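Local coordinates for DNA mismatch repair protein MutS (Thermus aquaticus, PDB 1FW6) that is involved in DNA mismatch repair, binding mismatched DNA and acting as an ATP-dependent sensor of damage, with a weak ATPase activity, at residues Leu56-Lys61 with Pro69-Pro74; Ser203-Glu208 with Leu225-Arg230. All blocks are in the same frame, centred on the assembly; numbering follows the deposited sequence.

Contact 1: Leu56-Lys61 with Pro69-Pro74. With nucleotides of chain A.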
ATOM      1  N   LEU C  56       3.005   2.149 -19.310  1.00 60.65           N
ATOM      2  CA  LEU C  56       3.435   2.732 -20.578  1.00 61.31           C
ATOM      3  C   LEU C  56       2.828   1.960 -21.751  1.00 61.72           C
ATOM      4  O   LEU C  56       2.118   0.972 -21.557  1.00 61.71           O
ATOM      5  CB  LEU C  56       4.962   2.686 -20.680  1.00 61.02           C
ATOM      6  CG  LEU C  56       5.802   3.536 -19.725  1.00 60.37           C
ATOM      7  CD1 LEU C  56       7.266   3.172 -19.883  1.00 59.10           C
ATOM      8  CD2 LEU C  56       5.584   5.016 -20.021  1.00 60.26           C
ATOM      9  N   VAL C  57       3.108   2.419 -22.966  1.00 62.14           N
ATOM     10  CA  VAL C  57       2.604   1.754 -24.166  1.00 63.03           C
ATOM     11  C   VAL C  57       3.692   0.827 -24.697  1.00 63.09           C
ATOM     12  O   VAL C  57       4.874   1.166 -24.649  1.00 62.44           O
ATOM     13  CB  VAL C  57       2.249   2.774 -25.289  1.00 63.01           C
ATOM     14  CG1 VAL C  57       1.848   2.032 -26.563  1.00 61.89           C
ATOM     15  CG2 VAL C  57       1.124   3.693 -24.831  1.00 63.09           C
ATOM     16  N   LEU C  58       3.308  -0.345 -25.188  1.00 63.19           N
ATOM     17  CA  LEU C  58       4.308  -1.243 -25.731  1.00 65.30           C
ATOM     18  C   LEU C  58       4.333  -1.050 -27.241  1.00 67.22           C
ATOM     19  O   LEU C  58       3.298  -1.128 -27.900  1.00 67.83           O
ATOM     20  CB  LEU C  58       3.994  -2.704 -25.400  1.00 64.73           C
ATOM     21  CG  LEU C  58       5.124  -3.518 -24.747  1.00 63.80           C
ATOM     22  CD1 LEU C  58       5.076  -4.954 -25.249  1.00 63.25           C
ATOM     23  CD2 LEU C  58       6.475  -2.913 -25.072  1.00 63.60           C
ATOM     24  N   THR C  59       5.516  -0.772 -27.778  1.00 68.97           N
ATOM     25  CA  THR C  59       5.686  -0.569 -29.210  1.00 70.81           C
ATOM     26  C   THR C  59       6.848  -1.445 -29.664  1.00 72.29           C
ATOM     27  O   THR C  59       7.197  -2.418 -28.990  1.00 72.01           O
ATOM     28  CB  THR C  59       5.998   0.910 -29.537  1.00 70.94           C
ATOM     29  OG1 THR C  59       5.058   1.753 -28.861  1.00 71.80           O
ATOM     30  CG2 THR C  59       5.879   1.169 -31.033  1.00 71.02           C
ATOM     31  N   HIS C  60       7.440  -1.108 -30.806  1.00 74.23           N
ATOM     32  CA  HIS C  60       8.560  -1.875 -31.335  1.00 76.17           C
ATOM     33  C   HIS C  60       9.536  -1.020 -32.130  1.00 76.74           C
ATOM     34  O   HIS C  60       9.193   0.065 -32.596  1.00 77.05           O
ATOM     35  CB  HIS C  60       8.075  -3.030 -32.233  1.00 77.52           C
ATOM     36  CG  HIS C  60       6.583  -3.166 -32.326  1.00 79.48           C
ATOM     37  ND1 HIS C  60       5.968  -4.383 -32.528  1.00 80.31           N
ATOM     38  CD2 HIS C  60       5.587  -2.250 -32.258  1.00 80.25           C
ATOM     39  CE1 HIS C  60       4.656  -4.211 -32.574  1.00 80.52           C
ATOM     40  NE2 HIS C  60       4.401  -2.926 -32.412  1.00 81.16           N
ATOM     41  N   LYS C  61      10.762  -1.517 -32.262  1.00 77.74           N
ATOM     42  CA  LYS C  61      11.807  -0.845 -33.029  1.00 78.78           C
ATOM     43  C   LYS C  61      12.236  -1.879 -34.061  1.00 79.66           C
ATOM     44  O   LYS C  61      13.073  -2.742 -33.783  1.00 79.78           O
ATOM     45  CB  LYS C  61      12.995  -0.470 -32.138  1.00 78.79           C
ATOM     46  CG  LYS C  61      14.080   0.343 -32.844  1.00 78.35           C
ATOM     47  CD  LYS C  61      13.536   1.666 -33.364  1.00 77.56           C
ATOM     48  CE  LYS C  61      14.626   2.491 -34.022  1.00 77.74           C
ATOM     49  NZ  LYS C  61      15.709   2.833 -33.062  1.00 76.55           N
ATOM     50  N   PRO C  69      10.620  -5.434 -29.039  1.00 65.68           N
ATOM     51  CA  PRO C  69       9.662  -4.563 -28.358  1.00 64.92           C
ATOM     52  C   PRO C  69      10.373  -3.306 -27.856  1.00 63.99           C
ATOM     53  O   PRO C  69      11.588  -3.318 -27.622  1.00 63.07           O
ATOM     54  CB  PRO C  69       9.156  -5.437 -27.208  1.00 65.21           C
ATOM     55  CG  PRO C  69       9.358  -6.838 -27.714  1.00 64.58           C
ATOM     56  CD  PRO C  69      10.713  -6.733 -28.354  1.00 65.42           C
HETATM   57  N   MSE C  70       9.612  -2.230 -27.693  1.00 62.62           N
HETATM   58  CA  MSE C  70      10.166  -0.969 -27.223  1.00 61.30           C
HETATM   59  C   MSE C  70       9.201  -0.240 -26.301  1.00 59.18           C
HETATM   60  O   MSE C  70       7.989  -0.255 -26.514  1.00 57.99           O
HETATM   61  CB  MSE C  70      10.510  -0.064 -28.413  1.00 63.15           C
HETATM   62  CG  MSE C  70      10.965   1.344 -28.022  1.00 65.93           C
HETATM   63 SE   MSE C  70      11.300   2.530 -29.523  1.00 69.84          SE
HETATM   64  CE  MSE C  70       9.477   2.783 -30.108  1.00 68.79           C
ATOM     65  N   ALA C  71       9.766   0.390 -25.275  1.00 57.30           N
ATOM     66  CA  ALA C  71       9.016   1.172 -24.292  1.00 54.86           C
ATOM     67  C   ALA C  71       9.940   2.280 -23.812  1.00 53.51           C
ATOM     68  O   ALA C  71      11.111   2.037 -23.496  1.00 52.80           O
ATOM     69  CB  ALA C  71       8.601   0.304 -23.120  1.00 54.92           C
ATOM     70  N   GLY C  72       9.422   3.502 -23.761  1.00 51.86           N
ATOM     71  CA  GLY C  72      10.251   4.609 -23.330  1.00 51.02           C
ATOM     72  C   GLY C  72       9.517   5.689 -22.566  1.00 50.15           C
ATOM     73  O   GLY C  72       8.288   5.765 -22.576  1.00 51.26           O
ATOM     74  N   ILE C  73      10.283   6.534 -21.896  1.00 48.58           N
ATOM     75  CA  ILE C  73       9.702   7.609 -21.128  1.00 48.15           C
ATOM     76  C   ILE C  73      10.467   8.876 -21.455  1.00 48.69           C
ATOM     77  O   ILE C  73      11.683   8.828 -21.655  1.00 49.66           O
ATOM     78  CB  ILE C  73       9.804   7.315 -19.615  1.00 47.58           C
ATOM     79  CG1 ILE C  73      11.258   7.044 -19.230  1.00 47.33           C
ATOM     80  CG2 ILE C  73       8.952   6.112 -19.266  1.00 46.52           C
ATOM     81  CD1 ILE C  73      11.450   6.652 -17.776  1.00 47.58           C
ATOM     82  N   PRO C  74       9.765  10.020 -21.553  1.00 48.26           N
ATOM     83  CA  PRO C  74      10.434  11.290 -21.858  1.00 48.57           C
ATOM     84  C   PRO C  74      11.360  11.685 -20.708  1.00 49.60           C
ATOM     85  O   PRO C  74      10.982  11.592 -19.545  1.00 47.82           O
ATOM     86  CB  PRO C  74       9.268  12.260 -22.047  1.00 48.00           C
ATOM     87  CG  PRO C  74       8.168  11.650 -21.244  1.00 47.29           C
ATOM     88  CD  PRO C  74       8.303  10.190 -21.522  1.00 46.98           C
TER
ATOM     89  P    DT A  13       4.382   5.076 -30.806  1.00 61.54           P
ATOM     90  OP1  DT A  13       3.445   3.998 -31.200  1.00 61.27           O
ATOM     91  OP2  DT A  13       4.117   6.477 -31.224  1.00 59.23           O
ATOM     92  O5'  DT A  13       4.517   5.063 -29.227  1.00 62.12           O
ATOM     93  C5'  DT A  13       5.807   5.141 -28.654  1.00 62.23           C
ATOM     94  C4'  DT A  13       5.738   5.040 -27.151  1.00 63.12           C
ATOM     95  O4'  DT A  13       7.104   5.113 -26.697  1.00 63.51           O
ATOM     96  C3'  DT A  13       5.018   6.199 -26.468  1.00 63.25           C
ATOM     97  O3'  DT A  13       4.479   5.774 -25.206  1.00 62.61           O
ATOM     98  C2'  DT A  13       6.115   7.239 -26.309  1.00 63.54           C
ATOM     99  C1'  DT A  13       7.413   6.427 -26.257  1.00 63.04           C
ATOM    100  N1   DT A  13       8.470   6.943 -27.152  1.00 62.38           N
ATOM    101  C2   DT A  13       9.690   6.297 -27.167  1.00 62.39           C
ATOM    102  O2   DT A  13       9.941   5.319 -26.487  1.00 61.37           O
ATOM    103  N3   DT A  13      10.614   6.845 -28.019  1.00 62.03           N
ATOM    104  C4   DT A  13      10.448   7.942 -28.835  1.00 61.65           C
ATOM    105  O4   DT A  13      11.381   8.317 -29.540  1.00 60.43           O
ATOM    106  C5   DT A  13       9.139   8.567 -28.773  1.00 62.01           C
ATOM    107  C7   DT A  13       8.856   9.764 -29.626  1.00 62.34           C
ATOM    108  C6   DT A  13       8.233   8.042 -27.945  1.00 61.53           C
ATOM    109  P    DG A  14       3.189   6.509 -24.594  1.00 61.37           P
ATOM    110  OP1  DG A  14       2.836   5.799 -23.340  1.00 61.27           O
ATOM    111  OP2  DG A  14       2.165   6.665 -25.660  1.00 61.81           O
ATOM    112  O5'  DG A  14       3.731   7.949 -24.199  1.00 61.40           O
ATOM    113  C5'  DG A  14       4.747   8.100 -23.213  1.00 62.74           C
ATOM    114  C4'  DG A  14       5.092   9.561 -23.047  1.00 64.00           C
ATOM    115  O4'  DG A  14       5.646  10.056 -24.287  1.00 63.93           O
ATOM    116  C3'  DG A  14       3.886  10.447 -22.743  1.00 65.09           C
ATOM    117  O3'  DG A  14       4.277  11.520 -21.881  1.00 66.11           O
ATOM    118  C2'  DG A  14       3.478  10.966 -24.109  1.00 65.64           C
ATOM    119  C1'  DG A  14       4.809  11.068 -24.837  1.00 65.10           C
ATOM    120  N9   DG A  14       4.707  10.835 -26.276  1.00 64.94           N
ATOM    121  C8   DG A  14       3.908   9.917 -26.916  1.00 64.62           C
ATOM    122  N7   DG A  14       4.036   9.944 -28.214  1.00 64.43           N
ATOM    123  C5   DG A  14       4.978  10.936 -28.445  1.00 64.83           C
ATOM    124  C6   DG A  14       5.523  11.424 -29.662  1.00 65.04           C
ATOM    125  O6   DG A  14       5.280  11.057 -30.820  1.00 64.40           O
ATOM    126  N1   DG A  14       6.443  12.443 -29.436  1.00 65.88           N
ATOM    127  C2   DG A  14       6.792  12.935 -28.199  1.00 65.56           C
ATOM    128  N2   DG A  14       7.697  13.925 -28.183  1.00 65.43           N
ATOM    129  N3   DG A  14       6.292  12.488 -27.063  1.00 65.18           N
ATOM    130  C4   DG A  14       5.398  11.499 -27.258  1.00 64.78           C
ATOM    131  P    DG A  12       6.005   3.365 -36.025  1.00 70.60           P
ATOM    132  OP1  DG A  12       5.157   2.227 -36.461  1.00 70.79           O
ATOM    133  OP2  DG A  12       5.389   4.709 -35.835  1.00 68.79           O
ATOM    134  O5'  DG A  12       6.749   2.943 -34.684  1.00 70.88           O
ATOM    135  C5'  DG A  12       7.893   3.667 -34.235  1.00 69.24           C
ATOM    136  C4'  DG A  12       7.661   4.189 -32.837  1.00 67.99           C
ATOM    137  O4'  DG A  12       8.557   5.314 -32.652  1.00 68.26           O
ATOM    138  C3'  DG A  12       6.253   4.749 -32.630  1.00 67.05           C
ATOM    139  O3'  DG A  12       5.856   4.624 -31.263  1.00 63.72           O
ATOM    140  C2'  DG A  12       6.396   6.208 -33.010  1.00 67.68           C
ATOM    141  C1'  DG A  12       7.810   6.522 -32.562  1.00 67.67           C
ATOM    142  N9   DG A  12       8.460   7.530 -33.395  1.00 66.48           N
ATOM    143  C8   DG A  12       7.854   8.353 -34.313  1.00 66.09           C
ATOM    144  N7   DG A  12       8.672   9.228 -34.832  1.00 66.22           N
ATOM    145  C5   DG A  12       9.894   8.948 -34.234  1.00 66.24           C
ATOM    146  C6   DG A  12      11.154   9.588 -34.378  1.00 66.56           C
ATOM    147  O6   DG A  12      11.443  10.573 -35.071  1.00 66.29           O
ATOM    148  N1   DG A  12      12.130   8.977 -33.590  1.00 65.38           N
ATOM    149  C2   DG A  12      11.918   7.897 -32.764  1.00 65.33           C
ATOM    150  N2   DG A  12      12.984   7.456 -32.077  1.00 65.46           N
ATOM    151  N3   DG A  12      10.743   7.300 -32.617  1.00 65.01           N
ATOM    152  C4   DG A  12       9.784   7.878 -33.371  1.00 65.94           C
TER
HETATM  153  O   HOH W   1       6.647   3.615 -24.136  1.00 36.67           O

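Contact 2: Ser203-Glu208 with Leu225-Arg230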
ATOM      1  N   SER C 203      21.850  -5.859  -1.189  1.00 43.95           N
ATOM      2  CA  SER C 203      22.634  -5.681  -2.404  1.00 43.93           C
ATOM      3  C   SER C 203      24.053  -6.205  -2.247  1.00 44.47           C
ATOM      4  O   SER C 203      24.629  -6.168  -1.158  1.00 44.66           O
ATOM      5  CB  SER C 203      22.660  -4.210  -2.808  1.00 42.79           C
ATOM      6  OG  SER C 203      21.354  -3.761  -3.115  1.00 39.75           O
ATOM      7  N   GLU C 204      24.608  -6.698  -3.347  1.00 45.36           N
ATOM      8  CA  GLU C 204      25.953  -7.257  -3.343  1.00 46.64           C
ATOM      9  C   GLU C 204      27.043  -6.215  -3.460  1.00 45.73           C
ATOM     10  O   GLU C 204      26.937  -5.278  -4.245  1.00 46.06           O
ATOM     11  CB  GLU C 204      26.111  -8.245  -4.493  1.00 49.03           C
ATOM     12  CG  GLU C 204      26.035  -9.696  -4.088  1.00 54.06           C
ATOM     13  CD  GLU C 204      26.168 -10.627  -5.278  1.00 57.11           C
ATOM     14  OE1 GLU C 204      25.235 -10.670  -6.115  1.00 58.66           O
ATOM     15  OE2 GLU C 204      27.209 -11.309  -5.378  1.00 58.22           O
ATOM     16  N   ALA C 205      28.104  -6.396  -2.685  1.00 44.83           N
ATOM     17  CA  ALA C 205      29.233  -5.479  -2.726  1.00 44.69           C
ATOM     18  C   ALA C 205      30.509  -6.190  -2.297  1.00 44.46           C
ATOM     19  O   ALA C 205      30.472  -7.151  -1.536  1.00 43.19           O
ATOM     20  CB  ALA C 205      28.975  -4.280  -1.822  1.00 44.50           C
ATOM     21  N   PRO C 206      31.654  -5.749  -2.822  1.00 45.34           N
ATOM     22  CA  PRO C 206      32.924  -6.372  -2.449  1.00 45.63           C
ATOM     23  C   PRO C 206      33.326  -5.861  -1.075  1.00 45.43           C
ATOM     24  O   PRO C 206      33.343  -4.652  -0.841  1.00 45.52           O
ATOM     25  CB  PRO C 206      33.880  -5.891  -3.537  1.00 46.55           C
ATOM     26  CG  PRO C 206      33.323  -4.548  -3.903  1.00 45.80           C
ATOM     27  CD  PRO C 206      31.837  -4.822  -3.954  1.00 46.16           C
ATOM     28  N   PHE C 207      33.639  -6.779  -0.167  1.00 44.69           N
ATOM     29  CA  PHE C 207      34.037  -6.392   1.172  1.00 43.76           C
ATOM     30  C   PHE C 207      35.533  -6.456   1.395  1.00 43.99           C
ATOM     31  O   PHE C 207      36.000  -7.025   2.380  1.00 45.09           O
ATOM     32  CB  PHE C 207      33.327  -7.248   2.211  1.00 43.38           C
ATOM     33  CG  PHE C 207      31.927  -6.809   2.493  1.00 42.92           C
ATOM     34  CD1 PHE C 207      30.931  -6.954   1.537  1.00 42.52           C
ATOM     35  CD2 PHE C 207      31.600  -6.250   3.718  1.00 42.51           C
ATOM     36  CE1 PHE C 207      29.634  -6.548   1.795  1.00 41.82           C
ATOM     37  CE2 PHE C 207      30.306  -5.841   3.984  1.00 42.74           C
ATOM     38  CZ  PHE C 207      29.320  -5.993   3.019  1.00 42.57           C
ATOM     39  N   GLU C 208      36.291  -5.873   0.477  1.00 44.16           N
ATOM     40  CA  GLU C 208      37.736  -5.848   0.629  1.00 43.72           C
ATOM     41  C   GLU C 208      38.010  -4.748   1.651  1.00 42.53           C
ATOM     42  O   GLU C 208      37.512  -3.632   1.530  1.00 42.10           O
ATOM     43  CB  GLU C 208      38.413  -5.536  -0.710  1.00 44.49           C
ATOM     44  CG  GLU C 208      37.990  -6.463  -1.860  1.00 46.14           C
ATOM     45  CD  GLU C 208      38.045  -7.945  -1.482  1.00 46.58           C
ATOM     46  OE1 GLU C 208      39.067  -8.358  -0.890  1.00 45.32           O
ATOM     47  OE2 GLU C 208      37.076  -8.692  -1.781  1.00 45.07           O
ATOM     48  N   LEU C 225      32.119   2.107   0.431  1.00 31.30           N
ATOM     49  CA  LEU C 225      32.835   2.903  -0.553  1.00 31.24           C
ATOM     50  C   LEU C 225      32.766   2.276  -1.932  1.00 31.35           C
ATOM     51  O   LEU C 225      32.474   2.959  -2.906  1.00 32.40           O
ATOM     52  CB  LEU C 225      34.291   3.086  -0.115  1.00 30.19           C
ATOM     53  CG  LEU C 225      34.524   4.038   1.067  1.00 29.12           C
ATOM     54  CD1 LEU C 225      35.962   3.932   1.564  1.00 26.75           C
ATOM     55  CD2 LEU C 225      34.199   5.464   0.622  1.00 26.47           C
ATOM     56  N   ALA C 226      33.019   0.975  -2.010  1.00 31.97           N
ATOM     57  CA  ALA C 226      32.990   0.266  -3.285  1.00 32.42           C
ATOM     58  C   ALA C 226      31.647   0.463  -3.985  1.00 33.06           C
ATOM     59  O   ALA C 226      31.590   0.920  -5.132  1.00 33.22           O
ATOM     60  CB  ALA C 226      33.244  -1.209  -3.053  1.00 32.61           C
ATOM     61  N   TYR C 227      30.574   0.117  -3.278  1.00 32.58           N
ATOM     62  CA  TYR C 227      29.214   0.235  -3.792  1.00 32.49           C
ATOM     63  C   TYR C 227      28.874   1.688  -4.181  1.00 33.60           C
ATOM     64  O   TYR C 227      28.563   1.971  -5.338  1.00 33.39           O
ATOM     65  CB  TYR C 227      28.231  -0.283  -2.730  1.00 31.10           C
ATOM     66  CG  TYR C 227      26.874  -0.698  -3.252  1.00 29.70           C
ATOM     67  CD1 TYR C 227      26.691  -1.908  -3.910  1.00 30.61           C
ATOM     68  CD2 TYR C 227      25.767   0.118  -3.082  1.00 31.07           C
ATOM     69  CE1 TYR C 227      25.430  -2.291  -4.385  1.00 30.48           C
ATOM     70  CE2 TYR C 227      24.507  -0.252  -3.551  1.00 30.78           C
ATOM     71  CZ  TYR C 227      24.342  -1.454  -4.199  1.00 31.10           C
ATOM     72  OH  TYR C 227      23.082  -1.808  -4.652  1.00 31.77           O
ATOM     73  N   ALA C 228      28.943   2.602  -3.217  1.00 34.95           N
ATOM     74  CA  ALA C 228      28.633   4.011  -3.456  1.00 36.74           C
ATOM     75  C   ALA C 228      29.421   4.623  -4.609  1.00 38.44           C
ATOM     76  O   ALA C 228      28.851   5.338  -5.423  1.00 37.59           O
ATOM     77  CB  ALA C 228      28.861   4.814  -2.191  1.00 35.46           C
ATOM     78  N   GLN C 229      30.726   4.353  -4.674  1.00 41.56           N
ATOM     79  CA  GLN C 229      31.562   4.879  -5.756  1.00 43.79           C
ATOM     80  C   GLN C 229      31.019   4.432  -7.098  1.00 45.06           C
ATOM     81  O   GLN C 229      31.151   5.131  -8.095  1.00 45.05           O
ATOM     82  CB  GLN C 229      33.010   4.395  -5.633  1.00 43.63           C
ATOM     83  CG  GLN C 229      33.910   5.296  -4.797  1.00 46.93           C
ATOM     84  CD  GLN C 229      35.401   4.958  -4.929  1.00 48.43           C
ATOM     85  OE1 GLN C 229      35.880   3.944  -4.406  1.00 48.55           O
ATOM     86  NE2 GLN C 229      36.137   5.814  -5.634  1.00 48.98           N
ATOM     87  N   ARG C 230      30.400   3.261  -7.106  1.00 47.68           N
ATOM     88  CA  ARG C 230      29.834   2.689  -8.321  1.00 50.83           C
ATOM     89  C   ARG C 230      28.521   3.342  -8.743  1.00 51.83           C
ATOM     90  O   ARG C 230      28.310   3.595  -9.923  1.00 52.34           O
ATOM     91  CB  ARG C 230      29.615   1.191  -8.117  1.00 52.97           C
ATOM     92  CG  ARG C 230      29.144   0.416  -9.339  1.00 55.25           C
ATOM     93  CD  ARG C 230      28.828  -1.022  -8.933  1.00 57.97           C
ATOM     94  NE  ARG C 230      29.927  -1.625  -8.175  1.00 59.81           N
ATOM     95  CZ  ARG C 230      29.812  -2.698  -7.390  1.00 60.00           C
ATOM     96  NH1 ARG C 230      28.635  -3.305  -7.250  1.00 59.31           N
ATOM     97  NH2 ARG C 230      30.879  -3.160  -6.743  1.00 59.42           N
TER

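Contact 1: Leu56-Lys61 with Pro69-Pro74
This is the pairing of the two strands of a beta hairpin in the mismatch-recognition domain, MutS domain I, laid against bound DNA. Thr59 and Met70, a selenomethionine, form an antiparallel hydrogen-bonded pair. Thr59 N donates to Met70 O at 2.8 Å, and Met70 N to Thr59 O at 2.7 Å. Both side chains lie on the DNA side. Met70 CG is anti to the backbone N (chi1 174°) and the chain bends at chi3, which sets CE 3.6 Å from C4' of DG12 of chain A. Thr59 OG1 makes a weak bond to O5' of DT13 of chain A. Before Thr59 the chain is no longer strand. There a water accepts a bond from Gly72 N at 2.8 Å and lies 3.1 Å from Val57 O, linking the segments beside DT13 of chain A. Gly72 CA lies 3.3 Å from O2 of DT13 of chain A, where a side chain would probably run into the base. Farther along, Leu56 CD1 meets Ile73 CG2 at 3.4 Å, the two side chains crossing nearly at right angles. Leu56 and Ala71 also pack on Leu50 of helix 45-53, while strand 39-43 pairs with the other edge of 67-74.

Contact 2: Ser203-Glu208 with Leu225-Arg230
The loop that follows edge strand 201-203 packs here on helix 215-232, which lies beside the mixed sheet containing that strand. Pro206 CG meets Ala226 CB at 3.4 Å. One helical turn on, Arg230 brings its guanidinium to the same proline. The arginine chain starts extended and bends at chi3 (-50°), and Arg230 NH2 comes 3.4 Å from Pro206 CD, which lies at the edge of the guanidinium. Tyr227 reaches along the loop towards the strand. Its CG is anti to the backbone N (chi1 -159°), which carries the ring past Ala205 to Ser203. Glu204 O sits at the ring edge, near its plane, 3.3 Å from Tyr227 CE1. Ala205 CB approaches the ring obliquely, 3.9 Å from Tyr227 CD1. This is packing of a helix against the sheet of the mixed alpha/beta fold of MutS domain II, the connector domain: the tyrosine also touches Leu179 of the neighbouring strand 177-180 and Leu134 of strand 134-138. At the far end of the ring, Ser203 OG lies 3.0 Å from Tyr227 OH. Glu177 OE2 accepts a hydrogen bond from Ser203 OG and a weak one from Tyr227 OH. Loss of the ring to an alanine here would probably leave a gap beside Leu179 and Ala205 and cost Glu177 its weak phenolic partner. Ser203 OG also accepts a hydrogen bond from Arg91 NE.

How the contacts relate
The two contacts are separate and follow one another along the chain. Their centres are 32 Å apart, and their nearest atoms about 19 Å. Contact 1 lies in MutS domain I and touches the DNA directly, through DG12, DT13 and DG14 of chain A. Contact 2 stays about 23 Å from the nucleic acid at its nearest atom and is plain packing. Their surroundings meet through Arg91, hydrogen-bonded to Ser203, and Thr117, touched by Tyr227. These lie at and next to strands 91-97 and 110-116 of the sheet that holds the hairpin of contact 1. Neither contact includes residues of the ADP pocket, which is formed around Lys589 and its neighbours.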